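Local coordinates for USP37 protein (Homo sapiens, PDB 3U12) that probably cleaves bonds made by the C-terminal glycine of ubiquitin as a thiol-dependent deubiquitinase, represented in this chain by its pleckstrin homology domain, at residues A[43-48]-A[113-118]; A[54-59]-A[65-70]. All coordinates share one frame; numbering follows the deposited sequence. Where two conformers were deposited one is given.

Contact 1: residues A[43-48]-A[113-118]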
loop_
_atom_site.group_PDB
_atom_site.type_symbol
_atom_site.label_atom_id
_atom_site.label_comp_id
_atom_site.label_asym_id
_atom_site.label_seq_id
_atom_site.Cartn_x
_atom_site.Cartn_y
_atom_site.Cartn_z
ATOM N N PHE A 43 -1.043 -0.805 5.868
ATOM C CA PHE A 43 0.069 -0.315 5.063
ATOM C C PHE A 43 0.651 0.838 5.894
ATOM O O PHE A 43 -0.096 1.727 6.293
ATOM C CB PHE A 43 -0.396 0.259 3.720
ATOM C CG PHE A 43 -0.766 -0.736 2.644
ATOM C CD1 PHE A 43 -0.584 -2.103 2.837
ATOM C CD2 PHE A 43 -1.273 -0.304 1.423
ATOM C CE1 PHE A 43 -0.961 -3.021 1.844
ATOM C CE2 PHE A 43 -1.614 -1.222 0.426
ATOM C CZ PHE A 43 -1.494 -2.567 0.656
ATOM N N GLU A 44 1.956 0.831 6.147
ATOM C CA GLU A 44 2.592 1.903 6.929
ATOM C C GLU A 44 3.805 2.386 6.156
ATOM O O GLU A 44 4.588 1.562 5.681
ATOM C CB GLU A 44 3.066 1.340 8.281
ATOM C CG GLU A 44 3.697 2.357 9.222
ATOM C CD GLU A 44 4.117 1.807 10.573
ATOM O OE1 GLU A 44 4.655 0.681 10.623
ATOM O OE2 GLU A 44 3.959 2.530 11.580
ATOM N N ILE A 45 4.007 3.705 6.100
ATOM C CA ILE A 45 5.195 4.217 5.433
ATOM C C ILE A 45 6.371 4.210 6.427
ATOM O O ILE A 45 6.218 4.684 7.558
ATOM C CB ILE A 45 4.953 5.646 4.872
ATOM C CG1 ILE A 45 3.869 5.674 3.734
ATOM C CG2 ILE A 45 6.269 6.297 4.404
ATOM C CD1 ILE A 45 4.120 4.719 2.497
ATOM N N VAL A 46 7.551 3.739 5.975
ATOM C CA VAL A 46 8.790 3.804 6.771
ATOM C C VAL A 46 9.903 4.433 5.901
ATOM O O VAL A 46 9.740 4.498 4.700
ATOM C CB VAL A 46 9.245 2.441 7.375
ATOM C CG1 VAL A 46 8.204 1.886 8.347
ATOM C CG2 VAL A 46 9.597 1.430 6.281
ATOM N N GLU A 47 11.037 4.821 6.489
ATOM C CA GLU A 47 12.125 5.397 5.695
ATOM C C GLU A 47 13.479 5.287 6.340
ATOM O O GLU A 47 13.600 5.053 7.548
ATOM C CB GLU A 47 11.848 6.888 5.357
ATOM C CG GLU A 47 12.022 7.852 6.516
ATOM C CD GLU A 47 11.494 9.262 6.296
ATOM O OE1 GLU A 47 11.229 9.642 5.131
ATOM O OE2 GLU A 47 11.334 9.984 7.305
ATOM N N LYS A 48 14.509 5.506 5.519
ATOM C CA LYS A 48 15.921 5.602 5.926
ATOM C C LYS A 48 16.656 6.363 4.834
ATOM O O LYS A 48 16.517 6.012 3.661
ATOM C CB LYS A 48 16.572 4.234 6.155
ATOM C CG LYS A 48 17.838 4.298 7.035
ATOM C CD LYS A 48 17.559 4.796 8.472
ATOM C CE LYS A 48 18.810 5.170 9.225
ATOM N NZ LYS A 48 18.514 6.144 10.312
ATOM N N LEU A 113 -1.831 10.644 -2.630
ATOM C CA LEU A 113 -1.092 11.892 -2.826
ATOM C C LEU A 113 0.383 11.689 -2.437
ATOM O O LEU A 113 1.264 12.015 -3.223
ATOM C CB LEU A 113 -1.735 13.015 -1.990
ATOM C CG LEU A 113 -1.165 14.410 -2.120
ATOM C CD1 LEU A 113 -1.255 14.890 -3.531
ATOM C CD2 LEU A 113 -1.942 15.374 -1.257
ATOM N N PHE A 114 0.631 11.033 -1.288
ATOM C CA PHE A 114 1.981 10.749 -0.845
ATOM C C PHE A 114 2.689 9.807 -1.825
ATOM O O PHE A 114 3.859 10.039 -2.173
ATOM C CB PHE A 114 2.001 10.176 0.589
ATOM C CG PHE A 114 3.401 9.835 1.047
ATOM C CD1 PHE A 114 4.267 10.827 1.490
ATOM C CD2 PHE A 114 3.868 8.523 0.994
ATOM C CE1 PHE A 114 5.570 10.511 1.899
ATOM C CE2 PHE A 114 5.167 8.213 1.399
ATOM C CZ PHE A 114 6.016 9.216 1.819
ATOM N N LEU A 115 1.983 8.762 -2.279
ATOM C CA LEU A 115 2.579 7.785 -3.192
ATOM C C LEU A 115 2.896 8.415 -4.543
ATOM O O LEU A 115 3.922 8.095 -5.141
ATOM C CB LEU A 115 1.674 6.546 -3.353
ATOM C CG LEU A 115 1.555 5.661 -2.112
ATOM C CD1 LEU A 115 0.425 4.631 -2.306
ATOM C CD2 LEU A 115 2.916 4.984 -1.763
ATOM N N ASP A 116 2.030 9.335 -5.004
ATOM C CA ASP A 116 2.257 10.085 -6.240
ATOM C C ASP A 116 3.527 10.961 -6.107
ATOM O O ASP A 116 4.358 10.962 -7.023
ATOM C CB ASP A 116 1.025 10.940 -6.593
ATOM C CG ASP A 116 1.061 11.548 -7.987
ATOM O OD1 ASP A 116 1.821 11.028 -8.853
ATOM O OD2 ASP A 116 0.297 12.510 -8.234
ATOM N N ALA A 117 3.675 11.685 -4.967
ATOM C CA ALA A 117 4.853 12.519 -4.697
ATOM C C ALA A 117 6.175 11.655 -4.672
ATOM O O ALA A 117 7.174 12.060 -5.256
ATOM C CB ALA A 117 4.671 13.268 -3.391
ATOM N N VAL A 118 6.139 10.444 -4.084
ATOM C CA VAL A 118 7.299 9.521 -4.070
ATOM C C VAL A 118 7.634 9.102 -5.513
ATOM O O VAL A 118 8.795 9.155 -5.931
ATOM C CB VAL A 118 7.018 8.281 -3.190
ATOM C CG1 VAL A 118 8.133 7.234 -3.325
ATOM C CG2 VAL A 118 6.839 8.686 -1.739
#

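Contact 2: residues A[54-59]-A[65-70]. With SO4 (sulfate ion), chain D.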
loop_
_atom_site.group_PDB
_atom_site.type_symbol
_atom_site.label_atom_id
_atom_site.label_comp_id
_atom_site.label_asym_id
_atom_site.label_seq_id
_atom_site.Cartn_x
_atom_site.Cartn_y
_atom_site.Cartn_z
ATOM N N LEU A 54 7.309 0.590 2.208
ATOM C CA LEU A 54 5.981 0.311 2.738
ATOM C C LEU A 54 5.981 -1.024 3.492
ATOM O O LEU A 54 6.381 -2.044 2.935
ATOM C CB LEU A 54 4.973 0.271 1.561
ATOM C CG LEU A 54 3.484 0.076 1.894
ATOM C CD1 LEU A 54 2.911 1.289 2.614
ATOM C CD2 LEU A 54 2.679 -0.106 0.626
ATOM N N VAL A 55 5.505 -1.012 4.746
ATOM C CA VAL A 55 5.417 -2.208 5.572
ATOM C C VAL A 55 3.974 -2.686 5.577
ATOM O O VAL A 55 3.054 -1.901 5.833
ATOM C CB VAL A 55 5.922 -2.005 7.018
ATOM C CG1 VAL A 55 5.922 -3.333 7.782
ATOM C CG2 VAL A 55 7.317 -1.414 7.023
ATOM N N VAL A 56 3.794 -3.990 5.352
ATOM C CA VAL A 56 2.489 -4.645 5.402
ATOM C C VAL A 56 2.431 -5.438 6.712
ATOM O O VAL A 56 3.166 -6.409 6.883
ATOM C CB VAL A 56 2.250 -5.551 4.165
ATOM C CG1 VAL A 56 0.924 -6.317 4.288
ATOM C CG2 VAL A 56 2.298 -4.737 2.867
ATOM N N HIS A 57 1.575 -5.010 7.636
ATOM C CA HIS A 57 1.374 -5.711 8.917
ATOM C C HIS A 57 -0.000 -6.365 8.844
ATOM O O HIS A 57 -0.967 -5.735 8.383
ATOM C CB HIS A 57 1.303 -4.718 10.091
ATOM C CG HIS A 57 2.571 -4.015 10.452
ATOM N ND1 HIS A 57 2.845 -2.748 9.974
ATOM C CD2 HIS A 57 3.486 -4.330 11.399
ATOM C CE1 HIS A 57 3.947 -2.359 10.591
ATOM N NE2 HIS A 57 4.381 -3.293 11.454
ATOM N N TYR A 58 -0.105 -7.593 9.320
ATOM C CA TYR A 58 -1.384 -8.284 9.378
ATOM C C TYR A 58 -1.821 -8.379 10.817
ATOM O O TYR A 58 -0.978 -8.511 11.707
ATOM C CB TYR A 58 -1.301 -9.681 8.758
ATOM C CG TYR A 58 -1.046 -9.660 7.267
ATOM C CD1 TYR A 58 -1.949 -9.058 6.392
ATOM C CD2 TYR A 58 0.064 -10.302 6.721
ATOM C CE1 TYR A 58 -1.718 -9.034 5.021
ATOM C CE2 TYR A 58 0.300 -10.292 5.348
ATOM C CZ TYR A 58 -0.612 -9.686 4.500
ATOM O OH TYR A 58 -0.372 -9.660 3.151
ATOM N N ASN A 59 -3.144 -8.288 11.051
ATOM C CA ASN A 59 -3.735 -8.434 12.383
ATOM C C ASN A 59 -3.379 -9.787 12.996
ATOM O O ASN A 59 -3.095 -9.818 14.181
ATOM C CB ASN A 59 -5.261 -8.288 12.340
ATOM C CG ASN A 59 -5.759 -6.881 12.179
ATOM O OD1 ASN A 59 -5.036 -5.959 11.784
ATOM N ND2 ASN A 59 -7.029 -6.694 12.470
ATOM N N ARG A 65 6.203 -7.848 5.991
ATOM C CA ARG A 65 6.978 -7.776 4.754
ATOM C C ARG A 65 7.089 -6.336 4.328
ATOM O O ARG A 65 6.159 -5.528 4.559
ATOM C CB ARG A 65 6.360 -8.629 3.633
ATOM C CG ARG A 65 6.309 -10.109 3.991
ATOM C CD ARG A 65 6.664 -11.022 2.837
ATOM N NE ARG A 65 7.176 -12.306 3.322
ATOM C CZ ARG A 65 8.445 -12.708 3.234
ATOM N NH1 ARG A 65 9.356 -11.937 2.648
ATOM N NH2 ARG A 65 8.806 -13.893 3.707
ATOM N N ILE A 66 8.208 -5.996 3.696
ATOM C CA ILE A 66 8.473 -4.638 3.250
ATOM C C ILE A 66 8.689 -4.571 1.731
ATOM O O ILE A 66 9.348 -5.428 1.146
ATOM C CB ILE A 66 9.633 -4.017 4.065
ATOM C CG1 ILE A 66 9.951 -2.592 3.603
ATOM C CG2 ILE A 66 10.897 -4.887 4.084
ATOM C CD1 ILE A 66 10.579 -1.810 4.605
ATOM N N PHE A 67 8.150 -3.502 1.116
ATOM C CA PHE A 67 8.200 -3.260 -0.313
ATOM C C PHE A 67 8.780 -1.880 -0.481
ATOM O O PHE A 67 8.257 -0.911 0.094
ATOM C CB PHE A 67 6.758 -3.311 -0.862
ATOM C CG PHE A 67 6.106 -4.669 -0.726
ATOM C CD1 PHE A 67 6.063 -5.548 -1.805
ATOM C CD2 PHE A 67 5.499 -5.056 0.470
ATOM C CE1 PHE A 67 5.434 -6.794 -1.688
ATOM C CE2 PHE A 67 4.892 -6.313 0.590
ATOM C CZ PHE A 67 4.844 -7.160 -0.497
ATOM N N GLN A 68 9.852 -1.778 -1.256
ATOM C CA GLN A 68 10.474 -0.489 -1.578
ATOM C C GLN A 68 9.531 0.352 -2.432
ATOM O O GLN A 68 8.877 -0.191 -3.318
ATOM C CB GLN A 68 11.810 -0.674 -2.313
ATOM C CG GLN A 68 12.515 0.677 -2.521
ATOM C CD GLN A 68 13.929 0.558 -3.005
ATOM O OE1 GLN A 68 14.695 -0.294 -2.549
ATOM N NE2 GLN A 68 14.310 1.437 -3.924
ATOM N N LEU A 69 9.465 1.678 -2.156
ATOM C CA LEU A 69 8.646 2.628 -2.907
ATOM C C LEU A 69 9.494 3.573 -3.726
ATOM O O LEU A 69 9.151 3.812 -4.874
ATOM C CB LEU A 69 7.700 3.429 -1.996
ATOM C CG LEU A 69 6.660 2.597 -1.247
ATOM C CD1 LEU A 69 5.840 3.505 -0.327
ATOM C CD2 LEU A 69 5.737 1.835 -2.216
ATOM N N SER A 70 10.596 4.109 -3.157
ATOM C CA SER A 70 11.496 5.049 -3.867
ATOM C C SER A 70 12.049 4.394 -5.130
ATOM O O SER A 70 12.562 3.259 -5.057
ATOM C CB SER A 70 12.654 5.469 -2.969
ATOM O OG SER A 70 12.184 6.257 -1.891
HETATM S S SO4 D . 17.437 2.233 -5.260
HETATM O O1 SO4 D . 18.236 2.803 -6.354
HETATM O O2 SO4 D . 18.292 1.416 -4.385
HETATM O O3 SO4 D . 16.842 3.330 -4.473
HETATM O O4 SO4 D . 16.374 1.394 -5.835
HETATM O O HOH W 1 3.334 -8.785 5.536
#

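Contact 1: residues A[43-48]-A[113-118]
Ile45 on strand 43-48 and Phe114 on helix 113-118 have the closest alpha carbons of the two segments, 9.6 Å apart, a separation that leaves the contact entirely to side chains. It belongs to the pleckstrin homology fold, in which a C-terminal helix, here 105-119, packs against one end of a strongly curled antiparallel sheet. The 111 Å² buried is apolar, and no hydrogen bond crosses between the segments.

Three carbons of Ile45 gather round a single ring atom: CG1 and CG2 each come within 3.7 Å of Phe114 CE2, with CD1 only slightly farther off. The first torsion of Ile45 (chi1 -65°) puts CG2 anti to the backbone N and CG1 anti to the carbonyl carbon, which lets both branches reach the same ring corner; they meet the ring obliquely. Phe114 answers with CG anti to its own N (chi1 178°), which carries the ring out from the helix toward the strand. Leu115 supplies a second, looser touch, its CD2 lying 4.4 Å from Ile45 CD1, and its side chain also reaches Leu69, Ile73 and Val76. Leu20 touches both Ile45 and Phe114 and so extends the apolar cluster. Replacing Ile45 with an alanine would strip Phe114 CE2 of the three carbons that meet it from the strand and would probably open a gap at that corner of the ring. Within the helix, Val118 CG2 sits 3.5 Å above one face of the Phe114 ring, offset toward its rim.

Contact 2: residues A[54-59]-A[65-70]
Val56 sets its CG2 methyl obliquely against the Phe67 ring, 3.8 Å from CE2. The pair is diagonal, because the antiparallel register matches Val56 with Arg65 and Leu54 with Phe67, both hydrogen-bonded pairs, and Val55 with Ile66 as the non-hydrogen-bonded pair between them. This is the hairpin of strands 51-58 and 65-68 in the curled sheet of the pleckstrin homology fold; the axes of segments 54-58 and 65-68 run 155° apart in their N-to-C directions. Leu54, Val56 and Phe67 point into the domain, where Leu90 and Leu92 of strand 85-92 and Ile28 of strand 25-30 meet them. With CG anti to its carbonyl carbon (chi1 -64°), Phe67 brings a ring edge near Leu54 O, which lies in the ring plane. Past the strand end, Leu69 CD1 packs 3.8 Å from Leu54 CB.

At the end of strand 65-68, Gln68 NE2 donates to Ser70 O, close to the amide plane, and to O4 of a sulfate, each at 2.8 Å. These acceptors probably help to hold the amide's orientation, though the sulfate probably came from the crystallisation liquor.

Leu54 N to Phe67 O is 2.8 Å and Phe67 N to Leu54 O 2.9 Å. Val56 N gives Arg65 O an almost straight bond (174°), but the return link from Arg65 N to Val56 O is weak at 3.5 Å. A water bridges the pair, donating to Val56 O at 2.7 Å and accepting from Arg65 N. The Arg65 side chain turns outward and its NH1 bonds Gln32 OE1. The hairpin is thus joined by three direct bonds, with water sharing the fourth link.

Overall arrangement
Contacts 1 and 2 lie 10 Å apart, centre to centre, and join through the sheet, since strands 39-48 and 51-58 are consecutive antiparallel neighbours. Glu44 O and Val55 N, 2.9 Å apart, make a probable hydrogen bond between them. A second link is apolar: Ile45 CD1 lies 3.5 Å from Leu69 CD1, so the residue that meets the helix in contact 1 also meets Leu69, just past the end of strand 65-68. Segments 54-59 and 65-70 both fall in the chain between strand 43-48 and helix 113-118. The sulfate belongs to contact 2 through Gln68. Both contacts lie in the pleckstrin homology domain, and this construct holds no peptidase active site that they could be related to.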